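Local coordinates for cytochrome c XoxG (Methylobacterium extorquens, PDB 6ONQ), which binds heme c and probably carries electrons in lanthanide-dependent methanol oxidation, at residues K50-A55 with Y162-A167; G60-K65 with T70-N75; Y88-A93 with T188-C193. One frame throughout, in Å; residues are numbered along the deposited sequence.

Overall arrangement
Contacts 1 and 2 form one continuous region, their centres about 8 Å apart. Ala-52 O and Thr-70 OG1 lie 2.7 Å apart in a probable hydrogen bond, and Phe-71 of contact 2 packs by its CE2 atom on Ala-165 CA of contact 1 (3.5 Å). Contact 3 lies across the centre of the chain, about 19 Å from contact 1 between centres, yet helices 82-94 and 156-167 meet where Tyr-162 OH approaches Tyr-88 CD2 (3.5 Å). Contacts 2 and 3 do not touch. Heme c is nearest to contact 3, about 7 Å from the Arg-90 side chain, against about 11 Å from Arg-164; contact 2 is away from the heme-binding residues.

Contact 1. Residues K50-A55 with Y162-A167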
ATOM      1  N   LYS A  50       1.996  14.604  -1.288  1.00 27.68           N
ATOM      2  CA  LYS A  50       1.116  15.597  -0.677  1.00 26.97           C
ATOM      3  C   LYS A  50      -0.331  15.119  -0.657  1.00 26.87           C
ATOM      4  O   LYS A  50      -1.057  15.353   0.317  1.00 33.46           O
ATOM      5  CB  LYS A  50       1.230  16.931  -1.414  1.00 38.54           C
ATOM      6  CG  LYS A  50       0.542  18.105  -0.716  1.00 38.77           C
ATOM      7  CD  LYS A  50      -0.196  18.988  -1.726  1.00 60.72           C
ATOM      8  CE  LYS A  50      -0.085  20.475  -1.384  1.00 58.38           C
ATOM      9  NZ  LYS A  50      -0.223  21.340  -2.604  1.00 61.78           N
ATOM     10  N   ALA A  51      -0.773  14.444  -1.722  1.00 32.36           N
ATOM     11  CA  ALA A  51      -2.141  13.933  -1.741  1.00 25.85           C
ATOM     12  C   ALA A  51      -2.336  12.766  -0.793  1.00 23.19           C
ATOM     13  O   ALA A  51      -3.485  12.409  -0.520  1.00 23.16           O
ATOM     14  CB  ALA A  51      -2.549  13.505  -3.148  1.00 10.00           C
ATOM     15  N   ALA A  52      -1.250  12.174  -0.288  1.00 22.91           N
ATOM     16  CA  ALA A  52      -1.307  11.053   0.642  1.00 26.70           C
ATOM     17  C   ALA A  52      -1.070  11.469   2.086  1.00 29.50           C
ATOM     18  O   ALA A  52      -0.846  10.604   2.938  1.00 42.78           O
ATOM     19  CB  ALA A  52      -0.293   9.978   0.250  1.00 20.92           C
ATOM     20  N   THR A  53      -1.103  12.764   2.379  1.00 32.97           N
ATOM     21  CA  THR A  53      -0.890  13.213   3.743  1.00 24.20           C
ATOM     22  C   THR A  53      -2.033  12.742   4.625  1.00 23.05           C
ATOM     23  O   THR A  53      -3.202  12.821   4.249  1.00 28.56           O
ATOM     24  CB  THR A  53      -0.755  14.734   3.783  1.00 28.10           C
ATOM     25  OG1 THR A  53       0.582  15.086   3.402  1.00 43.38           O
ATOM     26  CG2 THR A  53      -1.038  15.282   5.183  1.00 16.57           C
ATOM     27  N   ALA A  54      -1.685  12.217   5.793  1.00 36.83           N
ATOM     28  CA  ALA A  54      -2.702  11.717   6.703  1.00 37.44           C
ATOM     29  C   ALA A  54      -3.506  12.878   7.269  1.00 34.11           C
ATOM     30  O   ALA A  54      -2.942  13.857   7.766  1.00 39.89           O
ATOM     31  CB  ALA A  54      -2.055  10.908   7.822  1.00 34.25           C
ATOM     32  N   ALA A  55      -4.830  12.777   7.173  1.00 36.25           N
ATOM     33  CA  ALA A  55      -5.730  13.780   7.719  1.00 33.67           C
ATOM     34  C   ALA A  55      -6.490  13.298   8.941  1.00 35.96           C
ATOM     35  O   ALA A  55      -6.979  14.125   9.713  1.00 47.04           O
ATOM     36  CB  ALA A  55      -6.746  14.225   6.655  1.00 25.10           C
ATOM     37  N   TYR A 162       0.638   0.176   1.151  1.00 15.25           N
ATOM     38  CA  TYR A 162       2.038  -0.101   0.847  1.00 13.19           C
ATOM     39  C   TYR A 162       2.423   0.388  -0.554  1.00 17.71           C
ATOM     40  O   TYR A 162       3.442   1.062  -0.740  1.00 12.77           O
ATOM     41  CB  TYR A 162       2.297  -1.605   0.988  1.00 11.73           C
ATOM     42  CG  TYR A 162       3.584  -2.028   0.350  1.00 14.79           C
ATOM     43  CD1 TYR A 162       4.789  -1.580   0.847  1.00 11.87           C
ATOM     44  CD2 TYR A 162       3.599  -2.839  -0.772  1.00 11.61           C
ATOM     45  CE1 TYR A 162       5.963  -1.931   0.262  1.00  7.93           C
ATOM     46  CE2 TYR A 162       4.787  -3.200  -1.360  1.00  7.43           C
ATOM     47  CZ  TYR A 162       5.963  -2.739  -0.832  1.00  5.10           C
ATOM     48  OH  TYR A 162       7.171  -3.079  -1.392  1.00 34.03           O
ATOM     49  N   LEU A 163       1.627   0.039  -1.565  1.00 15.37           N
ATOM     50  CA  LEU A 163       1.981   0.460  -2.912  1.00 12.30           C
ATOM     51  C   LEU A 163       1.812   1.966  -3.096  1.00 21.29           C
ATOM     52  O   LEU A 163       2.458   2.559  -3.966  1.00 13.69           O
ATOM     53  CB  LEU A 163       1.144  -0.300  -3.928  1.00 13.63           C
ATOM     54  CG  LEU A 163       1.423  -1.772  -4.201  1.00 14.56           C
ATOM     55  CD1 LEU A 163       0.270  -2.357  -5.016  1.00  6.82           C
ATOM     56  CD2 LEU A 163       2.761  -1.938  -4.920  1.00 11.15           C
ATOM     57  N   ARG A 164       0.952   2.598  -2.294  1.00 19.90           N
ATOM     58  CA  ARG A 164       0.892   4.052  -2.277  1.00 11.03           C
ATOM     59  C   ARG A 164       2.174   4.646  -1.719  1.00 15.56           C
ATOM     60  O   ARG A 164       2.679   5.650  -2.238  1.00 24.05           O
ATOM     61  CB  ARG A 164      -0.298   4.518  -1.448  1.00 17.30           C
ATOM     62  CG  ARG A 164      -1.092   5.606  -2.109  1.00 16.93           C
ATOM     63  CD  ARG A 164      -2.023   6.286  -1.129  1.00 16.81           C
ATOM     64  NE  ARG A 164      -2.295   7.641  -1.587  1.00 21.71           N
ATOM     65  CZ  ARG A 164      -3.303   8.396  -1.174  1.00 20.38           C
ATOM     66  NH1 ARG A 164      -4.161   7.938  -0.274  1.00 19.72           N
ATOM     67  NH2 ARG A 164      -3.445   9.617  -1.673  1.00 35.46           N
ATOM     68  N   ALA A 165       2.708   4.052  -0.651  1.00 20.82           N
ATOM     69  CA  ALA A 165       3.967   4.534  -0.091  1.00 20.68           C
ATOM     70  C   ALA A 165       5.116   4.359  -1.069  1.00 16.02           C
ATOM     71  O   ALA A 165       6.044   5.176  -1.088  1.00 20.77           O
ATOM     72  CB  ALA A 165       4.273   3.819   1.221  1.00 14.58           C
ATOM     73  N   ARG A 166       5.074   3.310  -1.891  1.00 16.31           N
ATOM     74  CA  ARG A 166       6.071   3.166  -2.945  1.00 20.40           C
ATOM     75  C   ARG A 166       5.922   4.267  -3.984  1.00 17.88           C
ATOM     76  O   ARG A 166       6.906   4.899  -4.383  1.00 28.57           O
ATOM     77  CB  ARG A 166       5.958   1.788  -3.596  1.00 19.51           C
ATOM     78  CG  ARG A 166       6.239   0.626  -2.636  1.00 22.72           C
ATOM     79  CD  ARG A 166       7.728   0.476  -2.332  1.00 19.92           C
ATOM     80  NE  ARG A 166       8.483   0.185  -3.545  1.00 25.99           N
ATOM     81  CZ  ARG A 166       9.448   0.959  -4.035  1.00 32.95           C
ATOM     82  NH1 ARG A 166       9.801   2.082  -3.413  1.00 23.61           N
ATOM     83  NH2 ARG A 166      10.056   0.608  -5.156  1.00 26.55           N
ATOM     84  N   ALA A 167       4.688   4.523  -4.416  1.00 27.93           N
ATOM     85  CA  ALA A 167       4.445   5.502  -5.468  1.00 15.65           C
ATOM     86  C   ALA A 167       4.853   6.900  -5.038  1.00 25.06           C
ATOM     87  O   ALA A 167       5.308   7.697  -5.866  1.00 21.75           O
ATOM     88  CB  ALA A 167       2.973   5.476  -5.870  1.00 14.95           C
TER
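Arg-164 reaches Ala-51 and Ala-52 through a side chain that runs almost straight from CG to NE (chi2 -165°, chi3 154°), after a first torsion of -134° that falls between the staggered positions. This reach is needed because the backbones stay apart: the nearest CA atoms, of Ala-52 and Arg-164, are separated by 7.9 Å. The methyl of Ala-52 points at the helix and meets one guanidinium face near its rim, with CB 3.6 Å from Arg-164 NE and 3.7 Å from its CZ. The CA atom of Ala-52 lies over the same face, 3.5 Å from NH2. Ala-51 contributes mainly its backbone, its O lying 3.0 Å from Arg-164 NH2 in an oblique approach. The area buried is modest, 110 Å² over both segments, and almost all of it belongs to this one long side chain and two small residues.

The strongest polar partner of the guanidinium comes from the neighbouring hairpin: NH1 forms a salt bridge with Asp-64 OD2 and also donates to Pro-69 O. Leu-163 and Ala-167, at other positions round helix 156-167, pack on helix 112-118.

Both Ala-52 and Arg-164 are buried, so the chemistry is that of an enclosed cation, probably neutralised by Asp-64, with an alanine methyl against one flat face. A single guanidinium thereby joins helix 156-167 to the turn after helix 46-51 and to the hairpin.

Contact 2. Residues G60-K65 with T70-N75; sequences GKYFDK and TFHITN
Tyr-62 and His-72 carry this contact. His-72 CB sits over the centre of the tyrosine ring, 3.5 Å from the centroid and 9° off the ring normal, a CH-pi contact. The two rings meet obliquely, with planes at 48°, and Tyr-62 OH lies at the edge of the imidazole, 2.8 Å from His-72 ND1. His-72 has CG opposite its backbone N (chi1 -177°), which carries the imidazole across toward the tyrosine hydroxyl. Beside this pair, Thr-70 CG2 packs on Tyr-62 CB at 3.8 Å.

Thr-70 N donates a backbone hydrogen bond to Tyr-62 O (3.1 Å). Further out, Glu-180 OE1 is hydrogen-bonded to Tyr-62 OH, and Thr-70 also ties to the 50-55 segment. A leucine in place of Tyr-62 would probably leave Glu-180 without its hydroxyl partner and His-72 CB without an aromatic face to rest on.

Asp-64 OD1 accepts a hydrogen bond from His-68 N within the connecting loop. The whole is a beta hairpin of strands 61-63 and 69-74, the central pair of a four-stranded antiparallel sheet with consecutive strand order.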
ATOM      1  N   GLY A  60      -4.973   3.119  14.535  1.00 44.20           N
ATOM      2  CA  GLY A  60      -3.934   2.554  13.696  1.00 47.80           C
ATOM      3  C   GLY A  60      -4.155   2.673  12.201  1.00 58.05           C
ATOM      4  O   GLY A  60      -3.218   2.401  11.433  1.00 38.20           O
ATOM      5  N   LYS A  61      -5.354   3.055  11.759  1.00 59.47           N
ATOM      6  CA  LYS A  61      -5.669   3.254  10.350  1.00 40.15           C
ATOM      7  C   LYS A  61      -5.607   4.742  10.028  1.00 45.60           C
ATOM      8  O   LYS A  61      -6.254   5.553  10.701  1.00 50.22           O
ATOM      9  CB  LYS A  61      -7.064   2.725  10.022  1.00 41.63           C
ATOM     10  CG  LYS A  61      -7.160   1.243   9.759  1.00 52.76           C
ATOM     11  CD  LYS A  61      -8.351   0.650  10.513  1.00 76.85           C
ATOM     12  CE  LYS A  61      -8.148  -0.821  10.855  1.00 79.98           C
ATOM     13  NZ  LYS A  61      -7.117  -1.031  11.905  1.00 79.44           N
ATOM     14  N   TYR A  62      -4.856   5.095   8.997  1.00 37.20           N
ATOM     15  CA  TYR A  62      -4.767   6.476   8.559  1.00 30.80           C
ATOM     16  C   TYR A  62      -5.557   6.689   7.273  1.00 25.57           C
ATOM     17  O   TYR A  62      -5.694   5.783   6.447  1.00 27.88           O
ATOM     18  CB  TYR A  62      -3.309   6.878   8.362  1.00 21.16           C
ATOM     19  CG  TYR A  62      -2.491   6.696   9.608  1.00 35.07           C
ATOM     20  CD1 TYR A  62      -1.938   5.463   9.920  1.00 44.08           C
ATOM     21  CD2 TYR A  62      -2.289   7.748  10.489  1.00 34.79           C
ATOM     22  CE1 TYR A  62      -1.191   5.281  11.066  1.00 31.72           C
ATOM     23  CE2 TYR A  62      -1.546   7.575  11.640  1.00 49.65           C
ATOM     24  CZ  TYR A  62      -1.002   6.334  11.925  1.00 41.24           C
ATOM     25  OH  TYR A  62      -0.255   6.137  13.063  1.00 45.76           O
ATOM     26  N   PHE A  63      -6.087   7.903   7.121  1.00 35.91           N
ATOM     27  CA  PHE A  63      -6.861   8.300   5.952  1.00 33.53           C
ATOM     28  C   PHE A  63      -6.394   9.663   5.457  1.00 32.50           C
ATOM     29  O   PHE A  63      -5.845  10.464   6.219  1.00 44.59           O
ATOM     30  CB  PHE A  63      -8.356   8.341   6.271  1.00 23.39           C
ATOM     31  CG  PHE A  63      -8.903   7.036   6.764  1.00 22.61           C
ATOM     32  CD1 PHE A  63      -8.910   6.742   8.114  1.00 29.10           C
ATOM     33  CD2 PHE A  63      -9.408   6.101   5.874  1.00 27.61           C
ATOM     34  CE1 PHE A  63      -9.415   5.539   8.573  1.00 34.00           C
ATOM     35  CE2 PHE A  63      -9.918   4.895   6.324  1.00 26.00           C
ATOM     36  CZ  PHE A  63      -9.920   4.614   7.677  1.00 27.00           C
ATOM     37  N   ASP A  64      -6.607   9.920   4.167  1.00 28.14           N
ATOM     38  CA  ASP A  64      -6.272  11.214   3.586  1.00 31.88           C
ATOM     39  C   ASP A  64      -7.509  12.116   3.584  1.00 23.99           C
ATOM     40  O   ASP A  64      -8.598  11.710   4.001  1.00 24.41           O
ATOM     41  CB  ASP A  64      -5.681  11.042   2.181  1.00 27.78           C
ATOM     42  CG  ASP A  64      -6.649  10.379   1.189  1.00 41.40           C
ATOM     43  OD1 ASP A  64      -7.877  10.348   1.435  1.00 36.95           O
ATOM     44  OD2 ASP A  64      -6.173   9.885   0.138  1.00 50.17           O
ATOM     45  N   LYS A  65      -7.355  13.354   3.098  1.00 31.51           N
ATOM     46  CA  LYS A  65      -8.496  14.268   3.100  1.00 34.38           C
ATOM     47  C   LYS A  65      -9.653  13.765   2.239  1.00 28.81           C
ATOM     48  O   LYS A  65     -10.796  14.157   2.491  1.00 28.76           O
ATOM     49  CB  LYS A  65      -8.086  15.677   2.653  1.00 25.95           C
ATOM     50  CG  LYS A  65      -7.665  15.808   1.197  1.00 42.97           C
ATOM     51  CD  LYS A  65      -7.047  17.177   0.926  1.00 31.60           C
ATOM     52  CE  LYS A  65      -5.979  17.117  -0.162  1.00 36.47           C
ATOM     53  NZ  LYS A  65      -6.381  16.257  -1.314  1.00 58.41           N
ATOM     54  N   THR A  70      -4.219   5.581   3.706  1.00 14.20           N
ATOM     55  CA  THR A  70      -2.889   6.108   3.450  1.00 18.32           C
ATOM     56  C   THR A  70      -1.928   5.546   4.483  1.00 20.68           C
ATOM     57  O   THR A  70      -2.327   4.860   5.429  1.00 22.08           O
ATOM     58  CB  THR A  70      -2.865   7.646   3.459  1.00 15.50           C
ATOM     59  OG1 THR A  70      -1.701   8.098   2.775  1.00 13.48           O
ATOM     60  CG2 THR A  70      -2.830   8.199   4.867  1.00 22.18           C
ATOM     61  N   PHE A  71      -0.648   5.845   4.284  1.00 19.69           N
ATOM     62  CA  PHE A  71       0.423   5.352   5.128  1.00 23.56           C
ATOM     63  C   PHE A  71       0.781   6.363   6.213  1.00 29.01           C
ATOM     64  O   PHE A  71       0.160   7.419   6.355  1.00 34.44           O
ATOM     65  CB  PHE A  71       1.640   5.033   4.274  1.00 27.92           C
ATOM     66  CG  PHE A  71       2.031   6.146   3.362  1.00 28.75           C
ATOM     67  CD1 PHE A  71       2.758   7.220   3.831  1.00 23.43           C
ATOM     68  CD2 PHE A  71       1.662   6.125   2.031  1.00 25.67           C
ATOM     69  CE1 PHE A  71       3.121   8.242   2.987  1.00 23.78           C
ATOM     70  CE2 PHE A  71       2.026   7.148   1.184  1.00 21.97           C
ATOM     71  CZ  PHE A  71       2.754   8.206   1.662  1.00 13.49           C
ATOM     72  N   HIS A  72       1.814   6.023   6.990  1.00 32.98           N
ATOM     73  CA  HIS A  72       2.311   6.903   8.046  1.00 27.82           C
ATOM     74  C   HIS A  72       3.702   6.402   8.432  1.00 28.71           C
ATOM     75  O   HIS A  72       3.821   5.452   9.210  1.00 42.42           O
ATOM     76  CB  HIS A  72       1.381   6.927   9.245  1.00 22.49           C
ATOM     77  CG  HIS A  72       1.822   7.866  10.321  1.00 39.02           C
ATOM     78  ND1 HIS A  72       1.730   7.561  11.662  1.00 52.35           N
ATOM     79  CD2 HIS A  72       2.366   9.103  10.255  1.00 37.81           C
ATOM     80  CE1 HIS A  72       2.193   8.570  12.376  1.00 41.29           C
ATOM     81  NE2 HIS A  72       2.587   9.517  11.545  1.00 48.21           N
ATOM     82  N   ILE A  73       4.729   7.044   7.876  1.00 27.07           N
ATOM     83  CA  ILE A  73       6.129   6.741   8.156  1.00 34.65           C
ATOM     84  C   ILE A  73       6.628   7.686   9.237  1.00 40.95           C
ATOM     85  O   ILE A  73       6.231   8.857   9.289  1.00 32.32           O
ATOM     86  CB  ILE A  73       6.989   6.862   6.886  1.00 34.45           C
ATOM     87  CG1 ILE A  73       6.230   6.337   5.671  1.00 33.33           C
ATOM     88  CG2 ILE A  73       8.291   6.122   7.041  1.00 41.58           C
ATOM     89  CD1 ILE A  73       5.857   4.902   5.766  1.00 20.34           C
ATOM     90  N   THR A  74       7.507   7.183  10.102  1.00 52.84           N
ATOM     91  CA  THR A  74       7.969   7.938  11.256  1.00 49.30           C
ATOM     92  C   THR A  74       9.436   7.616  11.525  1.00 58.93           C
ATOM     93  O   THR A  74      10.021   6.715  10.914  1.00 50.71           O
ATOM     94  CB  THR A  74       7.088   7.649  12.478  1.00 57.81           C
ATOM     95  OG1 THR A  74       6.694   6.268  12.466  1.00 57.81           O
ATOM     96  CG2 THR A  74       5.836   8.535  12.452  1.00 44.29           C
ATOM     97  N   ASN A  75      10.026   8.393  12.434  1.00 60.91           N
ATOM     98  CA  ASN A  75      11.437   8.302  12.828  1.00 67.17           C
ATOM     99  C   ASN A  75      12.363   8.151  11.624  1.00 58.40           C
ATOM    100  O   ASN A  75      13.092   7.170  11.475  1.00 64.80           O
ATOM    101  CB  ASN A  75      11.662   7.174  13.830  1.00 65.13           C
ATOM    102  CG  ASN A  75      10.661   7.201  14.960  1.00 90.18           C
ATOM    103  OD1 ASN A  75      10.034   8.233  15.224  1.00107.79           O
ATOM    104  ND2 ASN A  75      10.507   6.073  15.642  1.00 76.21           N
TER

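Contact 3. Residues Y88-A93 with T188-C193; sequences YRRYHA and TVEKEC
Arg-90 and Glu-190 make the one contact between these two segments, a long salt bridge with Arg-90 NH1 4.0 Å from Glu-190 OE2. The carboxylate oxygen lies well out of the guanidinium plane and the two flat groups are turned 88° apart, so the attraction is one of charge, with no N-H aimed at the oxygen. The side chains approach from opposite directions; that of Arg-90 bends at chi2 (-71°), while Glu-190 is extended beyond CG.

The direct contact is loose throughout: the backbones stay 13.4 Å apart at Arg-90 CA and Glu-190 CA, and 34 Å² is buried. Partly exposed Arg-89 keeps its NH2 6.6 Å from Glu-190 OE2. Closer packing comes from residues outside the two segments. Arg-90 makes a cation-pi contact with Tyr-155 and rests on Leu-159, and Tyr-155 OH is hydrogen-bonded to Glu-190 OE2, so the tyrosine bridges both charges. Lys-182 holds the other carboxylate oxygen, OE1.

A disulfide from Cys-193 ties helix 184-193 to Cys-154, between helices 150-153 and 156-167. Through the long salt bridge this tethered helix meets helix 82-94, which leads into the CXXCH heme-attachment motif (Cys-95 to His-99) as the N-terminal helix of the cytochrome c fold does.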
ATOM      1  N   TYR A  88       3.145  -4.949   2.626  1.00 20.88           N
ATOM      2  CA  TYR A  88       4.376  -5.501   2.064  1.00 21.35           C
ATOM      3  C   TYR A  88       4.305  -7.022   2.025  1.00 28.39           C
ATOM      4  O   TYR A  88       4.551  -7.645   0.986  1.00 21.52           O
ATOM      5  CB  TYR A  88       5.598  -5.041   2.871  1.00 16.72           C
ATOM      6  CG  TYR A  88       6.919  -5.656   2.402  1.00 31.49           C
ATOM      7  CD1 TYR A  88       7.308  -6.929   2.815  1.00 31.88           C
ATOM      8  CD2 TYR A  88       7.776  -4.965   1.546  1.00 37.09           C
ATOM      9  CE1 TYR A  88       8.498  -7.499   2.380  1.00 31.23           C
ATOM     10  CE2 TYR A  88       8.976  -5.533   1.107  1.00 35.84           C
ATOM     11  CZ  TYR A  88       9.329  -6.802   1.531  1.00 43.24           C
ATOM     12  OH  TYR A  88      10.510  -7.385   1.112  1.00 43.28           O
ATOM     13  N   ARG A  89       3.949  -7.635   3.153  1.00 24.62           N
ATOM     14  CA  ARG A  89       3.991  -9.087   3.219  1.00 22.44           C
ATOM     15  C   ARG A  89       2.967  -9.703   2.278  1.00 25.71           C
ATOM     16  O   ARG A  89       3.283 -10.647   1.542  1.00 31.87           O
ATOM     17  CB  ARG A  89       3.796  -9.547   4.666  1.00 26.54           C
ATOM     18  CG  ARG A  89       5.026  -9.239   5.536  1.00 51.09           C
ATOM     19  CD  ARG A  89       4.857  -9.599   7.013  1.00 74.61           C
ATOM     20  NE  ARG A  89       3.495  -9.387   7.492  1.00 69.48           N
ATOM     21  CZ  ARG A  89       2.703 -10.363   7.928  1.00 87.36           C
ATOM     22  NH1 ARG A  89       3.150 -11.617   7.945  1.00 70.48           N
ATOM     23  NH2 ARG A  89       1.470 -10.087   8.344  1.00 63.69           N
ATOM     24  N   ARG A  90       1.751  -9.160   2.253  1.00 20.40           N
ATOM     25  CA  ARG A  90       0.751  -9.664   1.321  1.00 14.64           C
ATOM     26  C   ARG A  90       1.205  -9.496  -0.123  1.00 20.81           C
ATOM     27  O   ARG A  90       0.916 -10.347  -0.977  1.00 19.46           O
ATOM     28  CB  ARG A  90      -0.576  -8.956   1.560  1.00 19.17           C
ATOM     29  CG  ARG A  90      -1.036  -9.061   2.986  1.00 22.38           C
ATOM     30  CD  ARG A  90      -1.468 -10.482   3.294  1.00 37.33           C
ATOM     31  NE  ARG A  90      -1.633 -10.700   4.729  1.00 64.34           N
ATOM     32  CZ  ARG A  90      -2.046 -11.843   5.269  1.00 74.84           C
ATOM     33  NH1 ARG A  90      -2.171 -11.949   6.588  1.00 66.61           N
ATOM     34  NH2 ARG A  90      -2.335 -12.879   4.489  1.00 74.58           N
ATOM     35  N   TYR A  91       1.925  -8.408  -0.420  1.00 19.32           N
ATOM     36  CA  TYR A  91       2.414  -8.196  -1.780  1.00 16.25           C
ATOM     37  C   TYR A  91       3.425  -9.262  -2.172  1.00 20.36           C
ATOM     38  O   TYR A  91       3.312  -9.881  -3.237  1.00 21.48           O
ATOM     39  CB  TYR A  91       3.042  -6.815  -1.919  1.00 16.29           C
ATOM     40  CG  TYR A  91       3.607  -6.588  -3.293  1.00 12.51           C
ATOM     41  CD1 TYR A  91       2.792  -6.192  -4.342  1.00 15.12           C
ATOM     42  CD2 TYR A  91       4.946  -6.791  -3.553  1.00 13.96           C
ATOM     43  CE1 TYR A  91       3.305  -5.991  -5.606  1.00 15.56           C
ATOM     44  CE2 TYR A  91       5.471  -6.596  -4.815  1.00 12.40           C
ATOM     45  CZ  TYR A  91       4.652  -6.197  -5.834  1.00 17.04           C
ATOM     46  OH  TYR A  91       5.179  -6.014  -7.090  1.00 23.71           O
ATOM     47  N   HIS A  92       4.443  -9.462  -1.330  1.00 25.37           N
ATOM     48  CA  HIS A  92       5.443 -10.498  -1.570  1.00 30.01           C
ATOM     49  C   HIS A  92       4.793 -11.870  -1.745  1.00 32.26           C
ATOM     50  O   HIS A  92       5.182 -12.649  -2.627  1.00 33.00           O
ATOM     51  CB  HIS A  92       6.439 -10.506  -0.412  1.00 26.02           C
ATOM     52  CG  HIS A  92       7.559 -11.488  -0.576  1.00 70.39           C
ATOM     53  ND1 HIS A  92       7.383 -12.850  -0.445  1.00 66.02           N
ATOM     54  CD2 HIS A  92       8.875 -11.303  -0.843  1.00 63.64           C
ATOM     55  CE1 HIS A  92       8.539 -13.460  -0.635  1.00 74.36           C
ATOM     56  NE2 HIS A  92       9.459 -12.545  -0.876  1.00 76.87           N
ATOM     57  N   ALA A  93       3.791 -12.171  -0.920  1.00 18.03           N
ATOM     58  CA  ALA A  93       3.082 -13.441  -1.010  1.00 17.17           C
ATOM     59  C   ALA A  93       2.350 -13.576  -2.337  1.00 21.88           C
ATOM     60  O   ALA A  93       2.583 -14.521  -3.098  1.00 36.38           O
ATOM     61  CB  ALA A  93       2.097 -13.568   0.159  1.00 17.00           C
ATOM     62  N   THR A 188     -10.291  -7.870  14.461  1.00 66.31           N
ATOM     63  CA  THR A 188     -11.674  -8.333  14.495  1.00 91.03           C
ATOM     64  C   THR A 188     -12.345  -8.274  13.123  1.00 74.71           C
ATOM     65  O   THR A 188     -13.299  -9.024  12.879  1.00 78.44           O
ATOM     66  CB  THR A 188     -12.485  -7.540  15.530  1.00 87.09           C
ATOM     67  OG1 THR A 188     -13.884  -7.813  15.365  1.00 82.59           O
ATOM     68  CG2 THR A 188     -12.240  -6.045  15.405  1.00 70.68           C
ATOM     69  N   VAL A 189     -11.875  -7.415  12.215  1.00 75.37           N
ATOM     70  CA  VAL A 189     -12.393  -7.472  10.850  1.00 89.88           C
ATOM     71  C   VAL A 189     -11.649  -8.518  10.020  1.00 75.48           C
ATOM     72  O   VAL A 189     -12.222  -9.086   9.084  1.00 66.71           O
ATOM     73  CB  VAL A 189     -12.344  -6.087  10.181  1.00 83.39           C
ATOM     74  CG1 VAL A 189     -10.906  -5.642   9.937  1.00 80.80           C
ATOM     75  CG2 VAL A 189     -13.154  -6.098   8.883  1.00 63.13           C
ATOM     76  N   GLU A 190     -10.381  -8.781  10.345  1.00 71.48           N
ATOM     77  CA  GLU A 190      -9.681  -9.928   9.774  1.00 70.01           C
ATOM     78  C   GLU A 190     -10.391 -11.227  10.134  1.00 67.76           C
ATOM     79  O   GLU A 190     -10.576 -12.106   9.284  1.00 64.17           O
ATOM     80  CB  GLU A 190      -8.234  -9.951  10.267  1.00 73.56           C
ATOM     81  CG  GLU A 190      -7.206 -10.308   9.214  1.00 64.60           C
ATOM     82  CD  GLU A 190      -5.798 -10.405   9.787  1.00 82.82           C
ATOM     83  OE1 GLU A 190      -5.488  -9.658  10.739  1.00 84.06           O
ATOM     84  OE2 GLU A 190      -4.998 -11.230   9.292  1.00 85.87           O
ATOM     85  N   LYS A 191     -10.779 -11.370  11.408  1.00 74.88           N
ATOM     86  CA  LYS A 191     -11.678 -12.429  11.855  1.00 69.31           C
ATOM     87  C   LYS A 191     -12.867 -12.597  10.920  1.00 69.66           C
ATOM     88  O   LYS A 191     -13.043 -13.641  10.281  1.00 63.10           O
ATOM     89  CB  LYS A 191     -12.175 -12.103  13.270  1.00 84.99           C
ATOM     90  CG  LYS A 191     -13.296 -13.009  13.804  1.00 92.13           C
ATOM     91  CD  LYS A 191     -14.311 -12.220  14.647  1.00 76.21           C
ATOM     92  CE  LYS A 191     -15.753 -12.693  14.440  1.00 76.23           C
ATOM     93  NZ  LYS A 191     -16.275 -12.450  13.067  1.00 75.47           N
ATOM     94  N   GLU A 192     -13.685 -11.547  10.836  1.00 75.71           N
ATOM     95  CA  GLU A 192     -14.976 -11.624  10.162  1.00 72.72           C
ATOM     96  C   GLU A 192     -14.813 -11.821   8.659  1.00 75.54           C
ATOM     97  O   GLU A 192     -15.544 -12.610   8.049  1.00 76.43           O
ATOM     98  CB  GLU A 192     -15.785 -10.359  10.470  1.00 78.06           C
ATOM     99  CG  GLU A 192     -17.108 -10.231   9.716  1.00 95.72           C
ATOM    100  CD  GLU A 192     -17.944  -9.037  10.174  1.00101.00           C
ATOM    101  OE1 GLU A 192     -17.705  -8.529  11.295  1.00 95.12           O
ATOM    102  OE2 GLU A 192     -18.847  -8.614   9.416  1.00 79.67           O
ATOM    103  N   CYS A 193     -13.855 -11.122   8.045  1.00 64.82           N
ATOM    104  CA  CYS A 193     -13.698 -11.195   6.594  1.00 54.79           C
ATOM    105  C   CYS A 193     -13.334 -12.609   6.145  1.00 53.25           C
ATOM    106  O   CYS A 193     -13.951 -13.166   5.226  1.00 57.31           O
ATOM    107  CB  CYS A 193     -12.644 -10.181   6.150  1.00 48.58           C
ATOM    108  SG  CYS A 193     -12.562  -9.827   4.377  1.00 60.55           S
TER